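Local coordinates for Endoglucanase(Endo-1,4-beta-glucanase)protein (Pseudomonas stutzeri, PDB 6R2J) that probably hydrolyses O-glycosidic bonds in beta-1,4-glucans as a family 5 endoglucanase, and is bound here to cellobiose, at residues K45-Q50 with A295-N300; I60-Q65 with R103-L108. All coordinates share one frame; numbering follows the deposited sequence. Where two conformers were deposited one is given.

Interaction 1 of 2, residues K45-Q50 with A295-N300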
loop_
_atom_site.group_PDB
_atom_site.type_symbol
_atom_site.label_atom_id
_atom_site.label_comp_id
_atom_site.label_asym_id
_atom_site.label_seq_id
_atom_site.Cartn_x
_atom_site.Cartn_y
_atom_site.Cartn_z
ATOM N N LYS A 45 4.262 16.191 -8.431
ATOM C CA LYS A 45 3.592 17.448 -8.747
ATOM C C LYS A 45 2.219 17.202 -9.367
ATOM O O LYS A 45 1.232 17.850 -8.992
ATOM C CB LYS A 45 4.466 18.258 -9.707
ATOM C CG LYS A 45 3.956 19.662 -10.119
ATOM C CD LYS A 45 3.341 20.434 -8.985
ATOM C CE LYS A 45 3.093 21.884 -9.364
ATOM N NZ LYS A 45 3.401 22.211 -10.766
ATOM N N TYR A 46 2.134 16.290 -10.335
ATOM C CA TYR A 46 0.838 15.987 -10.925
ATOM C C TYR A 46 -0.168 15.571 -9.853
ATOM O O TYR A 46 -1.275 16.108 -9.787
ATOM C CB TYR A 46 0.952 14.899 -11.993
ATOM C CG TYR A 46 -0.418 14.513 -12.516
ATOM C CD1 TYR A 46 -1.113 15.349 -13.357
ATOM C CD2 TYR A 46 -1.026 13.325 -12.125
ATOM C CE1 TYR A 46 -2.389 15.001 -13.799
ATOM C CE2 TYR A 46 -2.265 12.965 -12.554
ATOM C CZ TYR A 46 -2.957 13.800 -13.388
ATOM O OH TYR A 46 -4.218 13.442 -13.815
ATOM N N TYR A 47 0.178 14.598 -9.014
ATOM C CA TYR A 47 -0.828 14.086 -8.079
ATOM C C TYR A 47 -1.144 15.109 -7.007
ATOM O O TYR A 47 -2.301 15.279 -6.632
ATOM C CB TYR A 47 -0.413 12.724 -7.525
ATOM C CG TYR A 47 -0.455 11.684 -8.619
ATOM C CD1 TYR A 47 -1.673 11.115 -9.043
ATOM C CD2 TYR A 47 0.700 11.321 -9.277
ATOM C CE1 TYR A 47 -1.719 10.183 -10.082
ATOM C CE2 TYR A 47 0.686 10.397 -10.301
ATOM C CZ TYR A 47 -0.513 9.810 -10.704
ATOM O OH TYR A 47 -0.484 8.877 -11.722
ATOM N N ALA A 48 -0.142 15.849 -6.544
ATOM C CA ALA A 48 -0.427 16.992 -5.676
ATOM C C ALA A 48 -1.392 17.961 -6.348
ATOM O O ALA A 48 -2.324 18.478 -5.714
ATOM C CB ALA A 48 0.867 17.733 -5.344
ATOM N N ASP A 49 -1.177 18.240 -7.635
ATOM C CA ASP A 49 -2.061 19.181 -8.321
ATOM C C ASP A 49 -3.504 18.684 -8.332
ATOM O O ASP A 49 -4.445 19.483 -8.377
ATOM C CB ASP A 49 -1.566 19.423 -9.752
ATOM C CG ASP A 49 -0.401 20.398 -9.819
ATOM O OD1 ASP A 49 0.007 20.958 -8.773
ATOM O OD2 ASP A 49 0.117 20.598 -10.934
ATOM N N GLN A 50 -3.694 17.374 -8.303
ATOM C CA GLN A 50 -5.012 16.764 -8.259
ATOM C C GLN A 50 -5.572 16.664 -6.846
ATOM O O GLN A 50 -6.647 16.084 -6.668
ATOM C CB GLN A 50 -4.931 15.371 -8.889
ATOM C CG GLN A 50 -4.329 15.347 -10.291
ATOM C CD GLN A 50 -5.207 16.054 -11.368
ATOM O OE1 GLN A 50 -6.446 15.936 -11.373
ATOM N NE2 GLN A 50 -4.551 16.768 -12.291
ATOM N N ALA A 295 -4.053 1.789 -15.164
ATOM C CA ALA A 295 -3.160 2.882 -14.797
ATOM C C ALA A 295 -3.914 4.212 -14.703
ATOM O O ALA A 295 -4.719 4.548 -15.575
ATOM C CB ALA A 295 -2.020 2.989 -15.827
ATOM N N ILE A 296 -3.639 4.976 -13.643
ATOM C CA ILE A 296 -4.178 6.324 -13.492
ATOM C C ILE A 296 -3.186 7.416 -13.907
ATOM O O ILE A 296 -3.510 8.610 -13.798
ATOM C CB ILE A 296 -4.659 6.493 -12.037
ATOM C CG1 ILE A 296 -5.636 7.658 -11.861
ATOM C CG2 ILE A 296 -3.482 6.693 -11.127
ATOM C CD1 ILE A 296 -6.226 7.783 -10.437
ATOM N N GLU A 297 -2.011 7.042 -14.422
ATOM C CA GLU A 297 -1.045 8.020 -14.894
ATOM C C GLU A 297 -1.565 8.699 -16.159
ATOM O O GLU A 297 -1.989 8.003 -17.095
ATOM C CB GLU A 297 0.263 7.303 -15.171
ATOM C CG GLU A 297 1.429 8.186 -15.535
ATOM C CD GLU A 297 1.823 9.105 -14.434
ATOM O OE1 GLU A 297 1.567 8.769 -13.274
ATOM O OE2 GLU A 297 2.394 10.168 -14.739
ATOM N N PRO A 298 -1.577 10.047 -16.213
ATOM C CA PRO A 298 -2.064 10.735 -17.416
ATOM C C PRO A 298 -1.198 10.509 -18.649
ATOM O O PRO A 298 -0.019 10.133 -18.596
ATOM C CB PRO A 298 -2.058 12.210 -17.019
ATOM C CG PRO A 298 -1.060 12.292 -15.892
ATOM C CD PRO A 298 -1.261 11.018 -15.141
ATOM N N ARG A 299 -1.842 10.723 -19.787
ATOM C CA ARG A 299 -1.289 10.422 -21.094
ATOM C C ARG A 299 -1.584 11.635 -21.948
ATOM O O ARG A 299 -2.746 12.005 -22.089
ATOM C CB ARG A 299 -2.007 9.249 -21.758
ATOM C CG ARG A 299 -2.023 7.998 -20.959
ATOM C CD ARG A 299 -2.915 6.946 -21.580
ATOM N NE ARG A 299 -2.958 5.797 -20.689
ATOM C CZ ARG A 299 -3.493 4.618 -20.980
ATOM N NH1 ARG A 299 -4.054 4.433 -22.171
ATOM N NH2 ARG A 299 -3.471 3.637 -20.060
ATOM N N ASN A 300 -0.543 12.219 -22.542
ATOM C CA ASN A 300 -0.723 13.394 -23.390
ATOM C C ASN A 300 -1.246 14.563 -22.588
ATOM O O ASN A 300 -1.860 15.477 -23.155
ATOM C CB ASN A 300 -1.714 13.137 -24.528
ATOM C CG ASN A 300 -1.751 11.679 -24.963
ATOM O OD1 ASN A 300 -2.749 10.943 -24.757
ATOM N ND2 ASN A 300 -0.664 11.254 -25.601
HETATM O O HOH W 1 -4.657 10.892 -14.631
#
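Y46 and P298 are the residues whose CA atoms come nearest across the contact, 8.8 Å apart, where the last turn of helix 41-49 faces an irregular loop. The Y46 side chain, its CG anti to the backbone N (chi1 175°), and P298 reach toward each other tip to tip. P298 CG lies over the centre of the Y46 ring, 3.5 Å from the centroid, in a CH-pi contact; P298 CD sits nearer the rim, 3.4 Å from Y46 CE2. Q50 CG lies against the opposite face, toward its rim, so that the ring sits between proline and glutamine. At its far end Y46 OH accepts a bond from a water 2.7 Å away, which also donates to I296 O, and its stronger partner is D303. An alanine in place of Y46 would probably leave P298 without its aromatic platform and both D303 and the bridging water without their hydroxyl mate.

In this family 5 TIM barrel, helix 41-49 follows strand 14-18 and the loop follows strand 280-285, so the contact joins elements belonging to two adjacent strands of the barrel. Y47 lies deeper, against V16 and I18 of strand 14-18. Its ring carries Y46 CD2 over one face, 3.6 Å above the plane, while Y47 OH donates to E297 OE1 at 2.6 Å. E297 sets out away from the helix, but a bend at chi2 (64°) brings CD back. The hydroxyl meets OE1 from above the carboxylate plane, and G286 N gives this oxygen a second bond, which would help to fix the carboxylate. I296 CG2 adds an apolar touch, 4.0 Å from Y47 CE1.

Interaction 2 of 2, residues I60-Q65 with R103-L108; sequences IWERVQ and RYHGEL
Y104 lies against the indole of W61, the two side chains crossing at about a right angle. Their rings are neither stacked nor edge to face: the planes are 31° apart, with the centroid of the Y104 ring 4.3 Å from that of the W61 five-membered ring. Y104 CD1 comes down on the indole 3.5 Å from W61 CD2, and Y104 CB makes a CH-pi contact over the six-membered ring. A second CH-pi contact places E62 CG over the H105 imidazole, 3.6 Å from its centroid.

R103-L108 is a small beta hairpin closed by a type I' turn from Y104 to E107, in the loop after strand 93-98 of the TIM barrel; I60-Q65, a short, weakly bonded helical turn and the residue after it, follows the neighbouring strand 54-59.

Hydrogen bonds tie the hairpin to I60-Q65. E62 is bent at chi2 (89°), and its OE2 accepts from H105 N on the anti lone pair at 2.7 Å, with an N-H...O angle of 161°. The same oxygen accepts from a water that accepts a bond from G106 N, while N100 ND2 bonds to E62 OE1 and R103 O. Y104 OH donates to Q65 O at 2.6 Å, from above the carbonyl plane. Within I60-Q65, W61 NE1 donates a hydrogen bond to Q65 OE1, 2.9 Å away in the indole plane, and Q65 NE2 donates to S70 O.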
loop_
_atom_site.group_PDB
_atom_site.type_symbol
_atom_site.label_atom_id
_atom_site.label_comp_id
_atom_site.label_asym_id
_atom_site.label_seq_id
_atom_site.Cartn_x
_atom_site.Cartn_y
_atom_site.Cartn_z
ATOM N N ILE A 60 11.255 -3.572 -3.350
ATOM C CA ILE A 60 11.497 -4.949 -2.937
ATOM C C ILE A 60 12.743 -5.065 -2.067
ATOM O O ILE A 60 13.738 -4.352 -2.240
ATOM C CB ILE A 60 11.470 -5.984 -4.089
ATOM C CG1 ILE A 60 12.570 -5.699 -5.116
ATOM C CG2 ILE A 60 10.040 -6.009 -4.735
ATOM C CD1 ILE A 60 12.661 -6.766 -6.194
ATOM N N TRP A 61 12.674 -5.993 -1.127
ATOM C CA TRP A 61 13.791 -6.248 -0.221
ATOM C C TRP A 61 15.066 -6.613 -0.994
ATOM O O TRP A 61 16.160 -6.125 -0.674
ATOM C CB TRP A 61 13.330 -7.316 0.785
ATOM C CG TRP A 61 14.287 -7.730 1.822
ATOM C CD1 TRP A 61 15.569 -7.268 2.036
ATOM C CD2 TRP A 61 14.051 -8.747 2.801
ATOM N NE1 TRP A 61 16.139 -7.958 3.077
ATOM C CE2 TRP A 61 15.229 -8.859 3.575
ATOM C CE3 TRP A 61 12.955 -9.579 3.095
ATOM C CZ2 TRP A 61 15.338 -9.755 4.624
ATOM C CZ3 TRP A 61 13.080 -10.484 4.121
ATOM C CH2 TRP A 61 14.272 -10.575 4.870
ATOM N N GLU A 62 14.921 -7.396 -2.072
ATOM C CA GLU A 62 16.071 -7.881 -2.827
ATOM C C GLU A 62 16.889 -6.751 -3.442
ATOM O O GLU A 62 18.069 -6.944 -3.738
ATOM C CB GLU A 62 15.579 -8.843 -3.911
ATOM C CG GLU A 62 15.043 -10.173 -3.368
ATOM C CD GLU A 62 13.538 -10.155 -3.039
ATOM O OE1 GLU A 62 12.929 -9.070 -3.047
ATOM O OE2 GLU A 62 12.965 -11.235 -2.756
ATOM N N ARG A 63 16.305 -5.584 -3.649
ATOM C CA ARG A 63 17.047 -4.469 -4.209
ATOM C C ARG A 63 17.654 -3.573 -3.138
ATOM O O ARG A 63 18.594 -2.837 -3.458
ATOM C CB ARG A 63 16.161 -3.698 -5.212
ATOM C CG ARG A 63 15.904 -4.481 -6.495
ATOM C CD ARG A 63 14.865 -3.860 -7.427
ATOM N NE ARG A 63 14.734 -4.697 -8.633
ATOM C CZ ARG A 63 13.607 -4.939 -9.311
ATOM N NH1 ARG A 63 12.468 -4.392 -8.951
ATOM N NH2 ARG A 63 13.633 -5.722 -10.390
ATOM N N VAL A 64 17.108 -3.578 -1.908
ATOM C CA VAL A 64 17.733 -2.845 -0.793
ATOM C C VAL A 64 18.800 -3.692 -0.112
ATOM O O VAL A 64 19.726 -3.141 0.496
ATOM C CB VAL A 64 16.775 -2.264 0.276
ATOM C CG1 VAL A 64 15.864 -1.198 -0.342
ATOM C CG2 VAL A 64 16.016 -3.389 0.984
ATOM N N GLN A 65 18.664 -5.022 -0.165
ATOM C CA GLN A 65 19.632 -5.952 0.412
ATOM C C GLN A 65 19.778 -7.128 -0.555
ATOM O O GLN A 65 18.940 -8.034 -0.588
ATOM C CB GLN A 65 19.208 -6.409 1.804
ATOM C CG GLN A 65 20.335 -7.115 2.560
ATOM C CD GLN A 65 19.956 -7.465 3.985
ATOM O OE1 GLN A 65 18.804 -7.770 4.262
ATOM N NE2 GLN A 65 20.915 -7.395 4.899
ATOM N N ARG A 103 8.125 -13.324 1.166
ATOM C CA ARG A 103 9.258 -14.085 0.660
ATOM C C ARG A 103 10.469 -13.200 0.375
ATOM O O ARG A 103 10.334 -12.004 0.105
ATOM C CB ARG A 103 8.901 -14.852 -0.625
ATOM C CG ARG A 103 7.822 -15.929 -0.436
ATOM C CD ARG A 103 7.144 -16.296 -1.764
ATOM N NE ARG A 103 6.411 -17.555 -1.662
ATOM C CZ ARG A 103 5.239 -17.691 -1.041
ATOM N NH1 ARG A 103 4.649 -16.640 -0.462
ATOM N NH2 ARG A 103 4.661 -18.887 -0.969
ATOM N N TYR A 104 11.654 -13.824 0.422
ATOM C CA TYR A 104 12.928 -13.198 0.090
ATOM C C TYR A 104 13.698 -14.140 -0.837
ATOM O O TYR A 104 14.004 -15.274 -0.454
ATOM C CB TYR A 104 13.720 -12.890 1.369
ATOM C CG TYR A 104 15.081 -12.288 1.071
ATOM C CD1 TYR A 104 15.186 -11.061 0.448
ATOM C CD2 TYR A 104 16.243 -12.960 1.341
ATOM C CE1 TYR A 104 16.384 -10.517 0.132
ATOM C CE2 TYR A 104 17.465 -12.411 1.011
ATOM C CZ TYR A 104 17.513 -11.166 0.432
ATOM O OH TYR A 104 18.691 -10.570 0.107
ATOM N N HIS A 105 14.016 -13.674 -2.049
ATOM C CA HIS A 105 14.633 -14.513 -3.076
ATOM C C HIS A 105 13.860 -15.818 -3.235
ATOM O O HIS A 105 14.438 -16.904 -3.403
ATOM C CB HIS A 105 16.122 -14.771 -2.819
ATOM C CG HIS A 105 17.004 -13.612 -3.184
ATOM N ND1 HIS A 105 16.989 -13.024 -4.434
ATOM C CD2 HIS A 105 17.910 -12.918 -2.452
ATOM C CE1 HIS A 105 17.863 -12.034 -4.461
ATOM N NE2 HIS A 105 18.401 -11.920 -3.259
ATOM N N GLY A 106 12.527 -15.707 -3.151
ATOM C CA GLY A 106 11.629 -16.825 -3.373
ATOM C C GLY A 106 11.372 -17.730 -2.190
ATOM O O GLY A 106 10.474 -18.583 -2.275
ATOM N N GLU A 107 12.096 -17.561 -1.085
ATOM C CA GLU A 107 11.982 -18.414 0.087
ATOM C C GLU A 107 11.153 -17.688 1.127
ATOM O O GLU A 107 11.169 -16.461 1.193
ATOM C CB GLU A 107 13.366 -18.702 0.669
ATOM C CG GLU A 107 14.293 -19.482 -0.261
ATOM C CD GLU A 107 14.118 -20.985 -0.140
ATOM O OE1 GLU A 107 14.633 -21.718 -0.993
ATOM O OE2 GLU A 107 13.458 -21.435 0.819
ATOM N N LEU A 108 10.456 -18.464 1.966
ATOM C CA LEU A 108 9.514 -17.900 2.939
ATOM C C LEU A 108 10.240 -17.258 4.123
ATOM O O LEU A 108 11.178 -17.834 4.683
ATOM C CB LEU A 108 8.549 -18.977 3.453
ATOM C CG LEU A 108 7.425 -19.432 2.521
ATOM C CD1 LEU A 108 6.630 -20.571 3.063
ATOM C CD2 LEU A 108 6.545 -18.227 2.262
HETATM O O HOH W 2 11.227 -13.177 -3.298
#

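The two contacts share no element, and their nearest atoms are about 18 Å apart. Each joins parts that belong to adjacent barrel strands: interaction 1 joins the helix after strand 14-18 to the loop after strand 280-285, interaction 2 the segments after strands 54-59 and 93-98. Interaction 1 is partly buried and rests on a proline-aromatic contact and a carboxylate that accepts a phenol. Interaction 2 is mostly buried, though its turn is exposed; there the carboxylate grips backbone N-H and the phenol goes to a carbonyl. The side chain of R103, in interaction 2, is about 11 Å from a bound glucose unit.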